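Local coordinates for protein-arginine-phosphatase (Bacillus subtilis subsp. subtilis, PDB 4KK3), which removes phosphate from phosphoarginine residues in many proteins, reversing the action of the arginine kinase McsB, and hardly acts on phosphorylated serine, threonine or tyrosine peptides, at residues 121-124 with 125-128; 16-19 with 20-24. All blocks are in the same frame, centred on the assembly; numbering follows the deposited sequence.

In the fold
Interaction 2 lies within one helix, interaction 1 where a loop becomes another, and they sit at different depths of the fold. Interaction 2 (16-19 with 20-24) lies in helix 13-28, the crossover helix between parallel strands 2-7 and 33-38, and is partly buried: apolar side chains face the surrounding helices, while one salt bridge runs along the more exposed side. Interaction 1 (121-124 with 125-128) is a surface contact about 17 Å from the centre of the chain, where a glycine-rich loop starts helix 124-145. Its bonds are a serine cap, helical turns and a water bridge. Tyr127 of interaction 1 packs on Met16 of interaction 2, and both residues lie close to Cys12 of the substrate-binding loop.

Interaction 1: residues 121-124 with 125-128; sequences GGSI and DIYK
Ser123 O receives Tyr127 N at 3.2 Å, and one residue on Ile124 O takes Lys128 N, so the extended backbone of Gly122 and Ser123 gives way to the first turn of a helix. Ser123 is its N-cap. Its OG sits between its own backbone N and carbonyl carbon (chi1 69°), which turns the hydroxyl over the start of the helix. There it accepts two weak bonds: Asp125 N comes at a poor angle from 3.2 Å, whereas Ile126 N is farther off but points more directly at it. Beside the cap, Ile126 lays its CB 4.2 Å from Gly122 CA.

The ring edge of Tyr127 faces the incoming loop. Ser123 O meets this edge in plane, 3.4 Å from CD1, and Gly122 O is near CE1 at the same edge. At the far end of the ring a water joins the loop to the phenol: it accepts from Gly121 N and lies 2.6 Å from Tyr127 OH. One residue further on from the cap, Ile124 has CG1 anti to its backbone N (chi1 -172°), and the extended Lys128 chain passes obliquely across this branch. Lys128 CE presses on Ile124 CG1 at 3.5 Å, tighter than usual, while the ammonium group continues to a salt bridge with Glu57.

Ile124 to Lys128 open helix 124-145, just after the loop that carries Asp118, the catalytic proton donor/acceptor. Ile124 rests on His50 and Glu53 of helix 49-56; Tyr127 meets the His50 ring edge-to-face and touches Pro119, Phe120 and Cys12, setting the start of this long helix between helix 49-56 and the active-site loops.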
loop_
_atom_site.group_PDB
_atom_site.type_symbol
_atom_site.label_atom_id
_atom_site.label_comp_id
_atom_site.label_asym_id
_atom_site.label_seq_id
_atom_site.Cartn_x
_atom_site.Cartn_y
_atom_site.Cartn_z
ATOM N N GLY A 121 12.721 -4.099 -10.820
ATOM C CA GLY A 121 13.769 -4.144 -11.822
ATOM C C GLY A 121 14.742 -2.985 -11.708
ATOM O O GLY A 121 15.758 -2.955 -12.402
ATOM N N GLY A 122 14.443 -2.036 -10.823
ATOM C CA GLY A 122 15.290 -0.870 -10.648
ATOM C C GLY A 122 16.389 -1.093 -9.624
ATOM O O GLY A 122 16.403 -2.104 -8.924
ATOM N N SER A 123 17.314 -0.143 -9.543
ATOM C CA SER A 123 18.436 -0.245 -8.611
ATOM C C SER A 123 17.950 0.001 -7.198
ATOM O O SER A 123 16.811 0.409 -6.993
ATOM C CB SER A 123 19.505 0.784 -8.951
ATOM O OG SER A 123 19.037 2.090 -8.674
ATOM N N ILE A 124 18.826 -0.227 -6.224
ATOM C CA ILE A 124 18.495 0.052 -4.832
ATOM C C ILE A 124 18.120 1.527 -4.669
ATOM O O ILE A 124 17.268 1.871 -3.858
ATOM C CB ILE A 124 19.662 -0.343 -3.882
ATOM C CG1 ILE A 124 19.242 -0.240 -2.413
ATOM C CG2 ILE A 124 20.919 0.496 -4.153
ATOM C CD1 ILE A 124 18.070 -1.130 -2.042
ATOM N N ASP A 125 18.733 2.400 -5.462
ATOM C CA ASP A 125 18.419 3.820 -5.367
ATOM C C ASP A 125 17.012 4.156 -5.855
ATOM O O ASP A 125 16.366 5.050 -5.302
ATOM C CB ASP A 125 19.472 4.664 -6.068
ATOM C CG ASP A 125 20.848 4.462 -5.475
ATOM O OD1 ASP A 125 21.054 4.831 -4.298
ATOM O OD2 ASP A 125 21.716 3.920 -6.184
ATOM N N ILE A 126 16.538 3.444 -6.876
ATOM C CA ILE A 126 15.145 3.588 -7.319
ATOM C C ILE A 126 14.190 3.203 -6.187
ATOM O O ILE A 126 13.227 3.921 -5.890
ATOM C CB ILE A 126 14.837 2.711 -8.551
ATOM C CG1 ILE A 126 15.604 3.211 -9.774
ATOM C CG2 ILE A 126 13.333 2.718 -8.867
ATOM C CD1 ILE A 126 15.142 4.569 -10.267
ATOM N N TYR A 127 14.469 2.071 -5.547
ATOM C CA TYR A 127 13.661 1.616 -4.416
ATOM C C TYR A 127 13.677 2.587 -3.246
ATOM O O TYR A 127 12.655 2.795 -2.601
ATOM C CB TYR A 127 14.124 0.254 -3.922
ATOM C CG TYR A 127 13.553 -0.908 -4.681
ATOM C CD1 TYR A 127 14.060 -1.259 -5.919
ATOM C CD2 TYR A 127 12.515 -1.670 -4.153
ATOM C CE1 TYR A 127 13.549 -2.323 -6.616
ATOM C CE2 TYR A 127 12.001 -2.751 -4.848
ATOM C CZ TYR A 127 12.520 -3.066 -6.076
ATOM O OH TYR A 127 12.017 -4.135 -6.779
ATOM N N LYS A 128 14.832 3.174 -2.957
ATOM C CA LYS A 128 14.909 4.091 -1.828
ATOM C C LYS A 128 14.099 5.350 -2.113
ATOM O O LYS A 128 13.505 5.925 -1.207
ATOM C CB LYS A 128 16.358 4.414 -1.449
ATOM C CG LYS A 128 17.096 3.220 -0.885
ATOM C CD LYS A 128 18.509 3.612 -0.464
ATOM C CE LYS A 128 19.367 2.401 -0.179
ATOM N NZ LYS A 128 20.660 2.783 0.472
HETATM O O HOH W 1 13.608 -5.441 -8.353
#

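Interaction 2: residues 16-19 with 20-24; sequences MAEA and LFKSI
Glu18 OE2 and Lys22 NZ form a salt bridge of 2.8 Å, one helical turn apart. The two side chains run side by side and point the same way. Glu18 has CG anti to its backbone N (chi1 172°) and is extended beyond it; Lys22 is extended too, which brings its ammonium group level with the carboxylate. NZ reaches OE2 on the anti side, 26° out of the carboxylate plane. The other oxygen, OE1, is bonded to the hydroxyl of Ser36 on strand 33-38, so both ends of the carboxylate are held and its rotation is probably restricted. The aliphatic parts touch as well, with Lys22 CE 3.7 Å from Glu18 CG. Nearer the backbone, Lys22 CG lies against Glu18 O, the carbonyl that also takes Lys22 N.

This is the middle of helix 13-28, the crossover helix of the beta-alpha-beta unit formed with strands 2-7 and 33-38. The helix follows directly on the substrate-binding loop of this low molecular weight phosphatase, an enzyme whose nucleophile is Cys7. The backbone bonds continue from turn to turn: Leu20 N meets Met16 O at 2.9 Å, and Phe21 N meets Ala17 O at 2.8 Å. The bond from Ser23 N to Ala19 O is longer, at 3.3 Å.

Leu20 leans its CG over Met16 O, 3.2 Å away, and Phe21 CB sits equally near Ala17 O. Beyond CB, the ring of Phe21 leads away from the preceding turn to Leu141 and Leu145 of helix 124-145 and to Val34. The selenomethionine Met16 sends its end away from Leu20, toward Ala51 and Leu55 of helix 49-56, and Leu20 and Ala19 also touch Leu55.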
loop_
_atom_site.group_PDB
_atom_site.type_symbol
_atom_site.label_atom_id
_atom_site.label_comp_id
_atom_site.label_asym_id
_atom_site.label_seq_id
_atom_site.Cartn_x
_atom_site.Cartn_y
_atom_site.Cartn_z
HETATM N N MSE A 16 5.971 -2.468 0.969
HETATM C CA MSE A 16 6.670 -1.338 1.585
HETATM C C MSE A 16 5.680 -0.401 2.254
HETATM O O MSE A 16 5.895 0.045 3.361
HETATM C CB MSE A 16 7.531 -0.566 0.575
HETATM C CG MSE A 16 8.906 -1.226 0.336
HETATM SE SE MSE A 16 10.158 -0.074 -0.653
HETATM C CE MSE A 16 9.285 -0.212 -2.339
ATOM N N ALA A 17 4.577 -0.106 1.581
ATOM C CA ALA A 17 3.584 0.791 2.181
ATOM C C ALA A 17 2.995 0.242 3.486
ATOM O O ALA A 17 2.843 0.970 4.473
ATOM C CB ALA A 17 2.467 1.083 1.182
ATOM N N GLU A 18 2.646 -1.037 3.475
ATOM C CA GLU A 18 2.115 -1.722 4.650
ATOM C C GLU A 18 3.089 -1.636 5.840
ATOM O O GLU A 18 2.705 -1.302 6.956
ATOM C CB GLU A 18 1.845 -3.192 4.298
ATOM C CG GLU A 18 1.460 -4.071 5.491
ATOM C CD GLU A 18 1.238 -5.536 5.123
ATOM O OE1 GLU A 18 1.502 -5.931 3.967
ATOM O OE2 GLU A 18 0.810 -6.306 6.007
ATOM N N ALA A 19 4.354 -1.935 5.597
ATOM C CA ALA A 19 5.323 -1.954 6.698
ATOM C C ALA A 19 5.611 -0.547 7.198
ATOM O O ALA A 19 5.694 -0.323 8.420
ATOM C CB ALA A 19 6.602 -2.645 6.257
ATOM N N LEU A 20 5.790 0.396 6.274
ATOM C CA LEU A 20 5.985 1.798 6.641
ATOM C C LEU A 20 4.772 2.354 7.406
ATOM O O LEU A 20 4.925 3.010 8.447
ATOM C CB LEU A 20 6.265 2.666 5.407
ATOM C CG LEU A 20 7.601 2.466 4.682
ATOM C CD1 LEU A 20 7.592 3.191 3.348
ATOM C CD2 LEU A 20 8.728 2.998 5.558
ATOM N N PHE A 21 3.568 2.103 6.891
ATOM C CA PHE A 21 2.369 2.621 7.558
ATOM C C PHE A 21 2.086 1.990 8.931
ATOM O O PHE A 21 1.619 2.674 9.851
ATOM C CB PHE A 21 1.141 2.514 6.657
ATOM C CG PHE A 21 -0.041 3.271 7.178
ATOM C CD1 PHE A 21 0.003 4.655 7.271
ATOM C CD2 PHE A 21 -1.187 2.607 7.569
ATOM C CE1 PHE A 21 -1.094 5.367 7.767
ATOM C CE2 PHE A 21 -2.284 3.317 8.061
ATOM C CZ PHE A 21 -2.224 4.688 8.155
ATOM N N LYS A 22 2.351 0.696 9.072
ATOM C CA LYS A 22 2.162 0.044 10.370
ATOM C C LYS A 22 3.032 0.714 11.427
ATOM O O LYS A 22 2.589 0.943 12.555
ATOM C CB LYS A 22 2.487 -1.445 10.291
ATOM C CG LYS A 22 1.389 -2.295 9.663
ATOM C CD LYS A 22 1.903 -3.700 9.400
ATOM C CE LYS A 22 0.787 -4.672 9.072
ATOM N NZ LYS A 22 1.347 -6.018 8.734
ATOM N N SER A 23 4.264 1.040 11.046
ATOM C CA SER A 23 5.195 1.700 11.957
ATOM C C SER A 23 4.719 3.094 12.344
ATOM O O SER A 23 4.685 3.444 13.527
ATOM C CB SER A 23 6.581 1.799 11.319
ATOM O OG SER A 23 7.497 2.401 12.220
ATOM N N ILE A 24 4.366 3.881 11.328
ATOM C CA ILE A 24 3.855 5.238 11.493
ATOM C C ILE A 24 2.587 5.242 12.341
ATOM O O ILE A 24 2.450 6.043 13.272
ATOM C CB ILE A 24 3.531 5.865 10.107
ATOM C CG1 ILE A 24 4.807 6.294 9.394
ATOM C CG2 ILE A 24 2.614 7.068 10.262
ATOM C CD1 ILE A 24 4.598 6.529 7.904
#